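Local atomic coordinates of beta-lactamase (Sebaldella termitidis, PDB entry 6N1N), a protein that probably hydrolyses beta-lactam antibiotics as a class D serine beta-lactamase, opening the lactam ring by way of an acyl-enzyme and so conferring resistance. Residues E94-S99 with R187-W192; L59-E64 with L101-K106; E148-F153 with I200-G205; Y158-M163 with I171-M176. All blocks are in the same frame, centred on the assembly; numbering follows the deposited sequence.

Contact 1: residues E94-S99 with R187-W192; sequences EAYEYS and RGKTGW. With SO4 (sulfate ion), chain C.
Lys189 reaches from its strand to Ser99 at the end of helix 92-98, and its NZ donates a hydrogen bond of 2.7 Å to Ser99 OG in the conformer described here, one of two modelled for this serine. The same NZ gives a second bond to the backbone oxygen of its own neighbour, Thr190 O, at 2.8 Å and tilted 21° from the carbonyl plane. Oxygen O3 of a sulfate ion lies 3.1 Å from Lys189 NZ, so three oxygens crowd round this amine. Behind the amine, along the chain, the methylenes rest on Tyr96: Lys189 CD stands 3.8 Å above one face of the ring, offset toward its rim, in a CH-pi contact, while Tyr96 OH lies 3.6 Å from Lys189 CB. The lysine chain leaves its strand with CG trans to the backbone nitrogen, then bends at chi2 (74°) and again at chi4 (78°), which carries it across the ring and turns NZ to the serine. Ser99 itself is positioned by a Schellman motif, taking positive phi as the helix ends. Ser51, the predicted acyl-ester serine, and Arg235 also bind the sulfate; Thr190 OG1 lies so close to O3 that this distance is doubtful. Ser99 and the Lys189-Thr190-Gly191 run correspond to the second and third conserved motifs of serine beta-lactamases, so the lysine bridges two walls of the active-site cleft. The captured anion, probably from the crystallisation liquor, is consistent with a pocket made for the carboxylate of a beta-lactam.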
# COMPACT_ATOMS: atom_id res chain seq x y z
N GLU A 94 0.45 -10.76 -11.71
CA GLU A 94 0.40 -9.74 -12.75
C GLU A 94 -0.56 -8.62 -12.38
O GLU A 94 -0.28 -7.44 -12.61
CB GLU A 94 -0.04 -10.38 -14.06
CG GLU A 94 0.89 -11.46 -14.64
CD GLU A 94 0.24 -12.20 -15.79
OE1 GLU A 94 -0.91 -12.65 -15.63
OE2 GLU A 94 0.89 -12.34 -16.85
N ALA A 95 -1.74 -8.97 -11.88
CA ALA A 95 -2.72 -7.94 -11.50
C ALA A 95 -2.14 -7.01 -10.44
O ALA A 95 -2.36 -5.79 -10.49
CB ALA A 95 -4.00 -8.61 -11.02
N TYR A 96 -1.39 -7.55 -9.48
CA TYR A 96 -0.72 -6.72 -8.49
C TYR A 96 0.32 -5.82 -9.15
O TYR A 96 0.36 -4.60 -8.92
CB TYR A 96 -0.08 -7.63 -7.43
CG TYR A 96 0.53 -6.92 -6.25
CD1 TYR A 96 -0.17 -6.74 -5.08
CD2 TYR A 96 1.84 -6.43 -6.30
CE1 TYR A 96 0.39 -6.09 -3.99
CE2 TYR A 96 2.39 -5.79 -5.24
CZ TYR A 96 1.68 -5.62 -4.08
OH TYR A 96 2.25 -4.97 -3.00
N GLU A 97 1.21 -6.41 -9.95
CA GLU A 97 2.29 -5.65 -10.56
C GLU A 97 1.76 -4.51 -11.42
O GLU A 97 2.27 -3.39 -11.37
CB GLU A 97 3.16 -6.57 -11.38
CG GLU A 97 4.26 -5.84 -12.12
CD GLU A 97 5.17 -6.79 -12.89
OE1 GLU A 97 5.19 -8.00 -12.55
OE2 GLU A 97 5.86 -6.31 -13.82
N TYR A 98 0.72 -4.78 -12.20
CA TYR A 98 0.15 -3.82 -13.13
C TYR A 98 -0.93 -2.95 -12.51
O TYR A 98 -1.47 -2.07 -13.19
CB TYR A 98 -0.49 -4.55 -14.33
CG TYR A 98 0.43 -5.43 -15.11
CD1 TYR A 98 1.77 -5.11 -15.27
CD2 TYR A 98 -0.06 -6.59 -15.71
CE1 TYR A 98 2.60 -5.95 -16.01
CE2 TYR A 98 0.76 -7.41 -16.44
CZ TYR A 98 2.09 -7.08 -16.59
OH TYR A 98 2.87 -7.93 -17.32
N SER A 99 -1.30 -3.22 -11.26
CA SER A 99 -2.38 -2.51 -10.59
C SER A 99 -3.66 -2.58 -11.43
O SER A 99 -4.33 -1.58 -11.67
CB SER A 99 -1.97 -1.07 -10.32
OG SER A 99 -0.75 -1.08 -9.59
N ARG A 187 9.50 -4.08 -0.71
CA ARG A 187 8.10 -4.37 -1.01
C ARG A 187 7.33 -3.06 -0.88
O ARG A 187 7.24 -2.49 0.20
CB ARG A 187 7.55 -5.42 -0.04
CG ARG A 187 8.19 -6.77 -0.18
CD ARG A 187 7.84 -7.68 0.98
NE ARG A 187 8.32 -9.04 0.76
CZ ARG A 187 9.52 -9.50 1.10
NH1 ARG A 187 10.39 -8.71 1.69
NH2 ARG A 187 9.83 -10.77 0.83
N GLY A 188 6.83 -2.53 -1.99
CA GLY A 188 6.11 -1.27 -1.92
C GLY A 188 5.00 -1.24 -2.95
O GLY A 188 5.16 -1.81 -4.03
N LYS A 189 3.88 -0.62 -2.61
CA LYS A 189 2.72 -0.55 -3.50
C LYS A 189 2.23 0.88 -3.53
O LYS A 189 2.09 1.54 -2.48
CB LYS A 189 1.57 -1.48 -3.07
CG LYS A 189 0.31 -1.45 -3.95
CD LYS A 189 0.55 -2.18 -5.27
CE LYS A 189 -0.57 -1.94 -6.29
NZ LYS A 189 -0.47 -0.59 -6.97
N THR A 190 1.98 1.38 -4.74
CA THR A 190 1.40 2.67 -4.97
C THR A 190 -0.12 2.65 -4.95
O THR A 190 -0.78 1.65 -5.24
CB THR A 190 1.89 3.17 -6.32
OG1 THR A 190 1.66 2.13 -7.28
CG2 THR A 190 3.33 3.45 -6.24
N GLY A 191 -0.69 3.78 -4.61
CA GLY A 191 -2.10 4.00 -4.82
C GLY A 191 -2.34 5.48 -4.99
O GLY A 191 -1.58 6.30 -4.47
N TRP A 192 -3.37 5.82 -5.74
CA TRP A 192 -3.73 7.24 -5.72
C TRP A 192 -5.19 7.47 -6.04
O TRP A 192 -5.86 6.66 -6.68
CB TRP A 192 -2.81 8.04 -6.65
CG TRP A 192 -3.23 8.19 -8.05
CD1 TRP A 192 -3.04 7.29 -9.05
CD2 TRP A 192 -3.87 9.34 -8.63
NE1 TRP A 192 -3.54 7.80 -10.24
CE2 TRP A 192 -4.06 9.05 -10.00
CE3 TRP A 192 -4.31 10.57 -8.12
CZ2 TRP A 192 -4.67 9.96 -10.88
CZ3 TRP A 192 -4.93 11.47 -8.99
CH2 TRP A 192 -5.10 11.16 -10.36
S SO4 C . -1.42 3.05 -8.85
O1 SO4 C . -1.34 3.44 -10.26
O2 SO4 C . -2.71 2.36 -8.57
O3 SO4 C . -0.35 2.10 -8.55
O4 SO4 C . -1.29 4.26 -8.04

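Contact 2: residues L59-E64 with L101-K106; sequences LIFLEE and LWFYMK
Phe103 is the first residue of helix 101-108 to meet Phe61 of helix 56-63. Its CG is trans to its own backbone nitrogen (chi1 173°), which sends the ring out across the helix toward Phe61, where Phe103 CE2 lies 3.8 Å from Phe61 CE2, in the plane of the Phe61 ring and at its edge. The two side chains run past one another in opposite directions. Phe103 also braces its successor, since its CD2 sits 3.9 Å above the centre of the Tyr104 ring. These helices belong to the helical part of the penicillin-binding transpeptidase fold: helix 56-63 follows Ser51, the predicted nucleophile, and helix 101-108 starts just after Ser99, so the contact joins the helix after Ser51 to the helix after Ser99. Next along the chain, Tyr104 meets Phe61 twice. Its backbone oxygen, Tyr104 O, lies 3.4 Å from Phe61 CZ in the plane of that ring, facing its edge hydrogens, a placement that is probably favourable electrostatically. Its ring approaches through Tyr104 CD1, 3.7 Å from Phe61 CE2; the planes are 30° apart, but with centroids separated by 5.3 Å the rings are slid apart and barely overlap. Farther out, Tyr104 OH is hydrogen-bonded to Ser58 OG, one turn before Phe61 on the same helix, and Tyr116 of helix 113-122 packs on Phe61.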
# COMPACT_ATOMS: atom_id res chain seq x y z
N LEU A 59 -4.17 -10.83 0.07
CA LEU A 59 -4.30 -11.80 1.17
C LEU A 59 -5.69 -12.40 1.19
O LEU A 59 -5.86 -13.62 1.34
CB LEU A 59 -4.02 -11.15 2.53
CG LEU A 59 -2.63 -10.57 2.81
CD1 LEU A 59 -2.69 -9.71 4.06
CD2 LEU A 59 -1.59 -11.65 2.96
N ILE A 60 -6.71 -11.55 1.03
CA ILE A 60 -8.09 -12.02 1.13
C ILE A 60 -8.41 -12.95 -0.03
O ILE A 60 -9.03 -13.99 0.17
CB ILE A 60 -9.06 -10.82 1.20
CG1 ILE A 60 -8.87 -10.04 2.52
CG2 ILE A 60 -10.50 -11.28 1.09
CD1 ILE A 60 -9.59 -8.70 2.57
N PHE A 61 -8.01 -12.58 -1.25
CA PHE A 61 -8.29 -13.43 -2.42
C PHE A 61 -7.73 -14.84 -2.22
O PHE A 61 -8.41 -15.83 -2.54
CB PHE A 61 -7.69 -12.81 -3.69
CG PHE A 61 -8.54 -11.74 -4.34
CD1 PHE A 61 -9.53 -11.06 -3.64
CD2 PHE A 61 -8.31 -11.40 -5.65
CE1 PHE A 61 -10.27 -10.08 -4.25
CE2 PHE A 61 -9.06 -10.42 -6.28
CZ PHE A 61 -10.04 -9.77 -5.58
N LEU A 62 -6.50 -14.97 -1.72
CA LEU A 62 -5.93 -16.29 -1.53
C LEU A 62 -6.60 -17.03 -0.39
O LEU A 62 -6.94 -18.21 -0.52
CB LEU A 62 -4.43 -16.19 -1.30
CG LEU A 62 -3.71 -15.71 -2.56
CD1 LEU A 62 -2.36 -15.15 -2.19
CD2 LEU A 62 -3.54 -16.85 -3.58
N GLU A 63 -6.79 -16.37 0.75
CA GLU A 63 -7.37 -17.06 1.90
C GLU A 63 -8.79 -17.54 1.60
O GLU A 63 -9.20 -18.64 2.04
CB GLU A 63 -7.35 -16.16 3.13
CG GLU A 63 -7.61 -16.91 4.46
CD GLU A 63 -6.51 -17.88 4.84
OE1 GLU A 63 -5.41 -17.77 4.26
OE2 GLU A 63 -6.73 -18.72 5.74
N GLU A 64 -9.56 -16.74 0.87
CA GLU A 64 -10.93 -17.07 0.49
C GLU A 64 -11.03 -17.91 -0.77
O GLU A 64 -12.15 -18.20 -1.21
CB GLU A 64 -11.74 -15.78 0.31
CG GLU A 64 -12.01 -15.03 1.60
CD GLU A 64 -12.75 -15.91 2.58
OE1 GLU A 64 -13.82 -16.42 2.22
OE2 GLU A 64 -12.26 -16.11 3.71
N LEU A 101 -7.11 -2.88 -11.86
CA LEU A 101 -8.32 -2.74 -11.06
C LEU A 101 -9.35 -3.78 -11.45
O LEU A 101 -10.01 -4.35 -10.58
CB LEU A 101 -8.88 -1.32 -11.21
CG LEU A 101 -10.18 -1.08 -10.45
CD1 LEU A 101 -10.04 -1.20 -8.92
CD2 LEU A 101 -10.74 0.29 -10.83
N TRP A 102 -9.51 -4.07 -12.75
CA TRP A 102 -10.58 -4.97 -13.16
C TRP A 102 -10.47 -6.34 -12.49
O TRP A 102 -11.50 -6.95 -12.14
CB TRP A 102 -10.65 -5.12 -14.69
CG TRP A 102 -9.57 -5.99 -15.40
CD1 TRP A 102 -8.51 -5.51 -16.14
CD2 TRP A 102 -9.49 -7.42 -15.48
NE1 TRP A 102 -7.78 -6.56 -16.66
CE2 TRP A 102 -8.37 -7.74 -16.27
CE3 TRP A 102 -10.27 -8.47 -14.97
CZ2 TRP A 102 -8.00 -9.05 -16.55
CZ3 TRP A 102 -9.90 -9.76 -15.24
CH2 TRP A 102 -8.77 -10.05 -16.02
N PHE A 103 -9.25 -6.83 -12.28
CA PHE A 103 -9.04 -8.13 -11.67
C PHE A 103 -9.52 -8.14 -10.23
O PHE A 103 -10.21 -9.07 -9.80
CB PHE A 103 -7.56 -8.49 -11.79
CG PHE A 103 -7.12 -9.75 -11.07
CD1 PHE A 103 -6.78 -10.89 -11.80
CD2 PHE A 103 -6.93 -9.77 -9.69
CE1 PHE A 103 -6.32 -12.03 -11.17
CE2 PHE A 103 -6.48 -10.93 -9.05
CZ PHE A 103 -6.18 -12.04 -9.78
N TYR A 104 -9.19 -7.08 -9.48
CA TYR A 104 -9.63 -7.01 -8.09
C TYR A 104 -11.13 -6.75 -7.98
O TYR A 104 -11.78 -7.30 -7.09
CB TYR A 104 -8.79 -5.97 -7.36
CG TYR A 104 -7.39 -6.50 -7.12
CD1 TYR A 104 -7.10 -7.28 -6.02
CD2 TYR A 104 -6.36 -6.23 -8.02
CE1 TYR A 104 -5.80 -7.80 -5.80
CE2 TYR A 104 -5.08 -6.72 -7.82
CZ TYR A 104 -4.80 -7.50 -6.70
OH TYR A 104 -3.52 -7.99 -6.51
N MSE A 105 -11.69 -5.91 -8.85
CA MSE A 105 -13.15 -5.71 -8.88
C MSE A 105 -13.89 -7.01 -9.17
O MSE A 105 -14.91 -7.32 -8.55
CB MSE A 105 -13.53 -4.64 -9.91
CG MSE A 105 -12.96 -3.27 -9.58
SE MSE A 105 -13.57 -1.89 -10.84
CE MSE A 105 -12.82 -2.56 -12.48
N LYS A 106 -13.37 -7.79 -10.13
CA LYS A 106 -13.99 -9.06 -10.49
C LYS A 106 -13.89 -10.05 -9.34
O LYS A 106 -14.88 -10.72 -8.99
CB LYS A 106 -13.35 -9.61 -11.76
CG LYS A 106 -13.95 -10.92 -12.26
CD LYS A 106 -13.31 -11.33 -13.58
CE LYS A 106 -13.81 -12.68 -14.09
NZ LYS A 106 -15.12 -12.53 -14.77

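Contact 3: residues E148-F153 with I200-G205; sequences EEQIDF and IIWYVG
Gln150 points its CB from helix 147-159 at strand 198-209 and packs against both Trp202 and Val204. From CB the chain runs to CG, which packs against the outer rim of the indole, 3.7 Å from Trp202 CZ3. A sharp bend follows at chi2 (-95°), turning the amide across the indole and leaving Gln150 CD 4.0 Å from Val204 CG1. The two ends of the amide then part company. Gln150 OE1 faces the valine, 3.9 Å from Val204 CG2, an apolar neighbour with which it makes no hydrogen bond. Gln150 NE2 comes to rest over one face of Trp202, 3.6 Å above the plane and displaced toward the rim, with the amide steeply inclined to the indole at 69°, so that the group stands on the ring instead of stacking flat. Gln150 NE2 is hydrogen-bonded to Thr52 OG1, and the indole is held in turn by a bond from Trp202 NE1 to Leu48 O. Both outer partners come from the chain around Ser51, the predicted nucleophile. Trp202 and Val204 thus face helix 147-159, whereas Ile201 and Tyr203 on the opposite side of the strand meet helix 228-245. A central sheet packed between helices in this way, with the nucleophile's segment beside one face, is typical of the serine beta-lactamase and penicillin-binding protein fold.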
# COMPACT_ATOMS: atom_id res chain seq x y z
N GLU A 148 -0.10 5.77 9.81
CA GLU A 148 0.16 4.93 10.99
C GLU A 148 -0.56 3.58 10.90
O GLU A 148 0.04 2.54 11.19
CB GLU A 148 -0.27 5.71 12.23
CG GLU A 148 -0.22 4.97 13.54
CD GLU A 148 -0.82 5.82 14.67
OE1 GLU A 148 -0.97 7.05 14.47
OE2 GLU A 148 -1.13 5.25 15.74
N GLU A 149 -1.82 3.58 10.50
CA GLU A 149 -2.59 2.34 10.40
C GLU A 149 -2.12 1.45 9.26
O GLU A 149 -2.17 0.22 9.38
CB GLU A 149 -4.08 2.68 10.22
CG GLU A 149 -4.70 3.32 11.43
CD GLU A 149 -6.12 3.78 11.20
OE1 GLU A 149 -6.41 4.34 10.13
OE2 GLU A 149 -6.95 3.57 12.10
N GLN A 150 -1.66 2.05 8.15
CA GLN A 150 -1.04 1.24 7.11
C GLN A 150 0.15 0.49 7.66
O GLN A 150 0.31 -0.71 7.44
CB GLN A 150 -0.58 2.11 5.93
CG GLN A 150 -1.67 2.71 5.10
CD GLN A 150 -2.02 1.91 3.87
OE1 GLN A 150 -1.78 0.70 3.79
NE2 GLN A 150 -2.61 2.59 2.90
N ILE A 151 1.00 1.19 8.40
CA ILE A 151 2.21 0.58 8.95
C ILE A 151 1.84 -0.50 9.96
O ILE A 151 2.44 -1.58 9.97
CB ILE A 151 3.12 1.65 9.56
CG1 ILE A 151 3.80 2.44 8.42
CG2 ILE A 151 4.13 1.03 10.51
CD1 ILE A 151 4.49 3.70 8.84
N ASP A 152 0.87 -0.24 10.82
CA ASP A 152 0.55 -1.25 11.83
C ASP A 152 0.03 -2.52 11.16
O ASP A 152 0.39 -3.63 11.57
CB ASP A 152 -0.43 -0.68 12.85
CG ASP A 152 0.31 0.10 13.98
OD1 ASP A 152 1.39 -0.37 14.45
OD2 ASP A 152 -0.14 1.18 14.38
N PHE A 153 -0.74 -2.36 10.08
CA PHE A 153 -1.21 -3.50 9.30
C PHE A 153 -0.04 -4.25 8.65
O PHE A 153 0.01 -5.49 8.68
CB PHE A 153 -2.22 -3.01 8.25
CG PHE A 153 -2.38 -3.95 7.08
CD1 PHE A 153 -3.13 -5.10 7.19
CD2 PHE A 153 -1.75 -3.68 5.89
CE1 PHE A 153 -3.24 -5.97 6.11
CE2 PHE A 153 -1.86 -4.53 4.82
CZ PHE A 153 -2.59 -5.67 4.91
N ILE A 200 -4.28 12.50 -3.74
CA ILE A 200 -3.69 11.69 -2.69
C ILE A 200 -2.82 10.62 -3.37
O ILE A 200 -3.34 9.81 -4.13
CB ILE A 200 -4.76 11.02 -1.81
CG1 ILE A 200 -5.84 12.01 -1.34
CG2 ILE A 200 -4.10 10.27 -0.63
CD1 ILE A 200 -5.34 13.14 -0.58
N ILE A 201 -1.53 10.63 -3.08
CA ILE A 201 -0.59 9.71 -3.71
C ILE A 201 0.15 8.96 -2.61
O ILE A 201 0.96 9.54 -1.88
CB ILE A 201 0.38 10.43 -4.66
CG1 ILE A 201 -0.43 11.18 -5.74
CG2 ILE A 201 1.36 9.46 -5.24
CD1 ILE A 201 0.41 12.10 -6.62
N TRP A 202 -0.10 7.65 -2.53
CA TRP A 202 0.52 6.76 -1.57
C TRP A 202 1.68 5.97 -2.18
O TRP A 202 1.65 5.56 -3.33
CB TRP A 202 -0.46 5.70 -1.09
CG TRP A 202 -1.68 6.05 -0.33
CD1 TRP A 202 -2.94 6.25 -0.81
CD2 TRP A 202 -1.79 6.04 1.09
NE1 TRP A 202 -3.82 6.43 0.23
CE2 TRP A 202 -3.14 6.29 1.41
CE3 TRP A 202 -0.88 5.87 2.12
CZ2 TRP A 202 -3.58 6.39 2.72
CZ3 TRP A 202 -1.32 5.98 3.42
CH2 TRP A 202 -2.66 6.20 3.71
N TYR A 203 2.63 5.64 -1.32
CA TYR A 203 3.56 4.53 -1.52
C TYR A 203 3.79 3.92 -0.14
O TYR A 203 4.31 4.59 0.77
CB TYR A 203 4.85 5.02 -2.19
CG TYR A 203 5.75 3.91 -2.68
CD1 TYR A 203 5.28 2.93 -3.54
CD2 TYR A 203 7.06 3.84 -2.27
CE1 TYR A 203 6.10 1.90 -3.97
CE2 TYR A 203 7.90 2.83 -2.73
CZ TYR A 203 7.42 1.87 -3.56
OH TYR A 203 8.27 0.87 -3.97
N VAL A 204 3.38 2.65 0.03
CA VAL A 204 3.45 2.00 1.34
C VAL A 204 4.09 0.64 1.18
O VAL A 204 4.10 0.06 0.09
CB VAL A 204 2.05 1.87 2.00
CG1 VAL A 204 1.31 3.22 2.03
CG2 VAL A 204 1.21 0.77 1.32
N GLY A 205 4.67 0.13 2.27
CA GLY A 205 5.31 -1.17 2.22
C GLY A 205 6.34 -1.31 3.32
O GLY A 205 6.22 -0.71 4.39

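Contact 4: residues Y158-M163 with I171-M176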
# COMPACT_ATOMS: atom_id res chain seq x y z
N TYR A 158 3.93 -8.74 8.28
CA TYR A 158 5.30 -9.23 8.39
C TYR A 158 5.45 -10.26 9.51
O TYR A 158 6.12 -11.29 9.32
CB TYR A 158 6.24 -8.05 8.61
CG TYR A 158 7.68 -8.46 8.84
CD1 TYR A 158 8.47 -8.89 7.79
CD2 TYR A 158 8.22 -8.44 10.11
CE1 TYR A 158 9.79 -9.29 7.99
CE2 TYR A 158 9.52 -8.82 10.32
CZ TYR A 158 10.31 -9.24 9.26
OH TYR A 158 11.61 -9.62 9.49
N GLU A 159 4.87 -9.99 10.67
CA GLU A 159 4.93 -10.92 11.80
C GLU A 159 4.00 -12.11 11.63
O GLU A 159 4.06 -13.06 12.42
CB GLU A 159 4.60 -10.17 13.09
CG GLU A 159 5.74 -9.26 13.53
CD GLU A 159 5.46 -8.52 14.83
OE1 GLU A 159 4.28 -8.44 15.23
OE2 GLU A 159 6.44 -8.04 15.45
N GLU A 160 3.16 -12.08 10.59
CA GLU A 160 2.16 -13.12 10.30
C GLU A 160 1.21 -13.35 11.48
O GLU A 160 0.87 -14.48 11.84
CB GLU A 160 2.84 -14.41 9.84
CG GLU A 160 3.79 -14.11 8.69
CD GLU A 160 4.20 -15.29 7.83
OE1 GLU A 160 3.74 -16.43 8.04
OE2 GLU A 160 5.03 -15.03 6.94
N LYS A 161 0.75 -12.24 12.07
CA LYS A 161 -0.14 -12.29 13.22
C LYS A 161 -1.60 -12.54 12.87
O LYS A 161 -2.38 -12.97 13.75
CB LYS A 161 -0.05 -10.97 14.00
CG LYS A 161 1.26 -10.77 14.77
CD LYS A 161 1.46 -11.83 15.83
CE LYS A 161 2.05 -11.25 17.11
NZ LYS A 161 3.41 -10.68 16.90
N PHE A 162 -2.01 -12.25 11.64
CA PHE A 162 -3.38 -12.48 11.23
C PHE A 162 -3.62 -13.98 11.05
O PHE A 162 -2.71 -14.74 10.74
CB PHE A 162 -3.68 -11.77 9.92
CG PHE A 162 -3.37 -10.29 9.92
CD1 PHE A 162 -3.79 -9.48 10.94
CD2 PHE A 162 -2.65 -9.73 8.87
CE1 PHE A 162 -3.49 -8.11 10.92
CE2 PHE A 162 -2.37 -8.34 8.84
CZ PHE A 162 -2.80 -7.55 9.86
N MSE A 163 -4.87 -14.40 11.25
CA MSE A 163 -5.22 -15.80 11.06
C MSE A 163 -5.40 -16.10 9.57
O MSE A 163 -6.52 -16.12 9.04
CB MSE A 163 -6.47 -16.14 11.86
CG MSE A 163 -6.29 -15.96 13.37
SE MSE A 163 -4.83 -17.03 14.13
CE MSE A 163 -5.44 -18.78 13.53
N ILE A 171 2.88 -16.52 -0.53
CA ILE A 171 2.63 -15.98 -1.86
C ILE A 171 2.60 -14.46 -1.84
O ILE A 171 3.21 -13.80 -2.69
CB ILE A 171 1.32 -16.56 -2.43
CG1 ILE A 171 1.49 -18.03 -2.81
CG2 ILE A 171 0.87 -15.73 -3.60
CD1 ILE A 171 0.18 -18.77 -3.01
N VAL A 172 1.89 -13.85 -0.88
CA VAL A 172 1.77 -12.40 -0.92
C VAL A 172 3.11 -11.74 -0.62
O VAL A 172 3.50 -10.78 -1.29
CB VAL A 172 0.65 -11.90 0.02
CG1 VAL A 172 0.68 -10.39 0.15
CG2 VAL A 172 -0.72 -12.34 -0.51
N LYS A 173 3.88 -12.26 0.35
CA LYS A 173 5.20 -11.67 0.60
C LYS A 173 6.08 -11.73 -0.64
O LYS A 173 6.91 -10.83 -0.86
CB LYS A 173 5.88 -12.36 1.79
CG LYS A 173 5.37 -11.86 3.15
CD LYS A 173 5.99 -12.60 4.32
CE LYS A 173 5.68 -11.93 5.62
NZ LYS A 173 6.27 -12.62 6.80
N ASP A 174 5.91 -12.75 -1.48
CA ASP A 174 6.73 -12.86 -2.68
C ASP A 174 6.24 -11.89 -3.76
O ASP A 174 7.05 -11.15 -4.35
CB ASP A 174 6.73 -14.29 -3.19
CG ASP A 174 7.66 -14.49 -4.37
OD1 ASP A 174 8.89 -14.35 -4.20
OD2 ASP A 174 7.15 -14.81 -5.46
N ILE A 175 4.94 -11.85 -4.03
CA ILE A 175 4.49 -10.98 -5.12
C ILE A 175 4.70 -9.51 -4.77
O ILE A 175 4.79 -8.67 -5.68
CB ILE A 175 3.03 -11.25 -5.54
CG1 ILE A 175 2.00 -10.72 -4.55
CG2 ILE A 175 2.85 -12.73 -5.83
CD1 ILE A 175 0.53 -10.98 -5.00
N MSE A 176 4.79 -9.17 -3.48
CA MSE A 176 5.01 -7.79 -3.07
C MSE A 176 6.42 -7.25 -3.39
O MSE A 176 6.63 -6.03 -3.35
CB MSE A 176 4.76 -7.64 -1.57
CG MSE A 176 3.32 -7.68 -1.19
SE MSE A 176 3.16 -7.61 0.79
CE MSE A 176 3.65 -5.74 1.05
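Lys173 NZ is gripped by two oxygens at the end of helix 147-159. The shorter bond, 2.7 Å, runs to Glu160 OE2 and forms a salt bridge in which the carboxylate uses its anti lone pair, the one away from the other oxygen. The second, 2.9 Å, goes to the backbone oxygen Tyr158 O, approached at 123° to the C=O bond and 28° from the carbonyl plane. Both oxygens can be reached because Lys173 is fully extended beyond CG, its tip carried across to the end of the other helix. Glu160 is extended too; the side chains cross at a slant, with Lys173 CE 3.4 Å from Glu160 OE2. Glu160 has left the helix with positive phi (56°) in a Schellman motif, and this turn sets its carboxylate beside the carbonyl of Tyr158. An ammonium group here would probably be stabilised by the negative end of the helix as well as by the carboxylate. One residue to each side, a second ion pair spans the same turn: Lys161 NZ lies 2.9 Å from Glu159 OE1, above the carboxylate plane. The contact is at the surface, and lattice neighbours touch Glu160 and Lys173. Further in, Tyr158 packs edge-to-face on Tyr30 and Tyr206, and Lys173 O accepts a bond from Arg187 NE. The bridge therefore fastens the C-terminal end of helix 147-159 to helix 166-175, which follows it in the chain, next to strands 184-195 and 198-209.

Overall arrangement
Contact 1 is the hub, with Lys189 about 4 Å from Ser51 between side chains and the sulfate beside both. Contact 2 adjoins it on the helical side: their centres are about 13 Å apart, and Ala95 CB meets Phe103 CG at 3.3 Å. Contact 3 lies equally far away through the sheet, where Lys189 N bonds to Val204 O at 2.8 Å; Trp202 is about 8 Å and Tyr104 about 7 Å from the Ser51 side chain. Contact 4, away from the annotated sites, meets contact 1 where Tyr96 OH lies 3.4 Å from Met176 CG, shares helix 147-159 with contact 3, and packs Val172 CG2 on Leu59 CD2 of contact 2 at 3.6 Å.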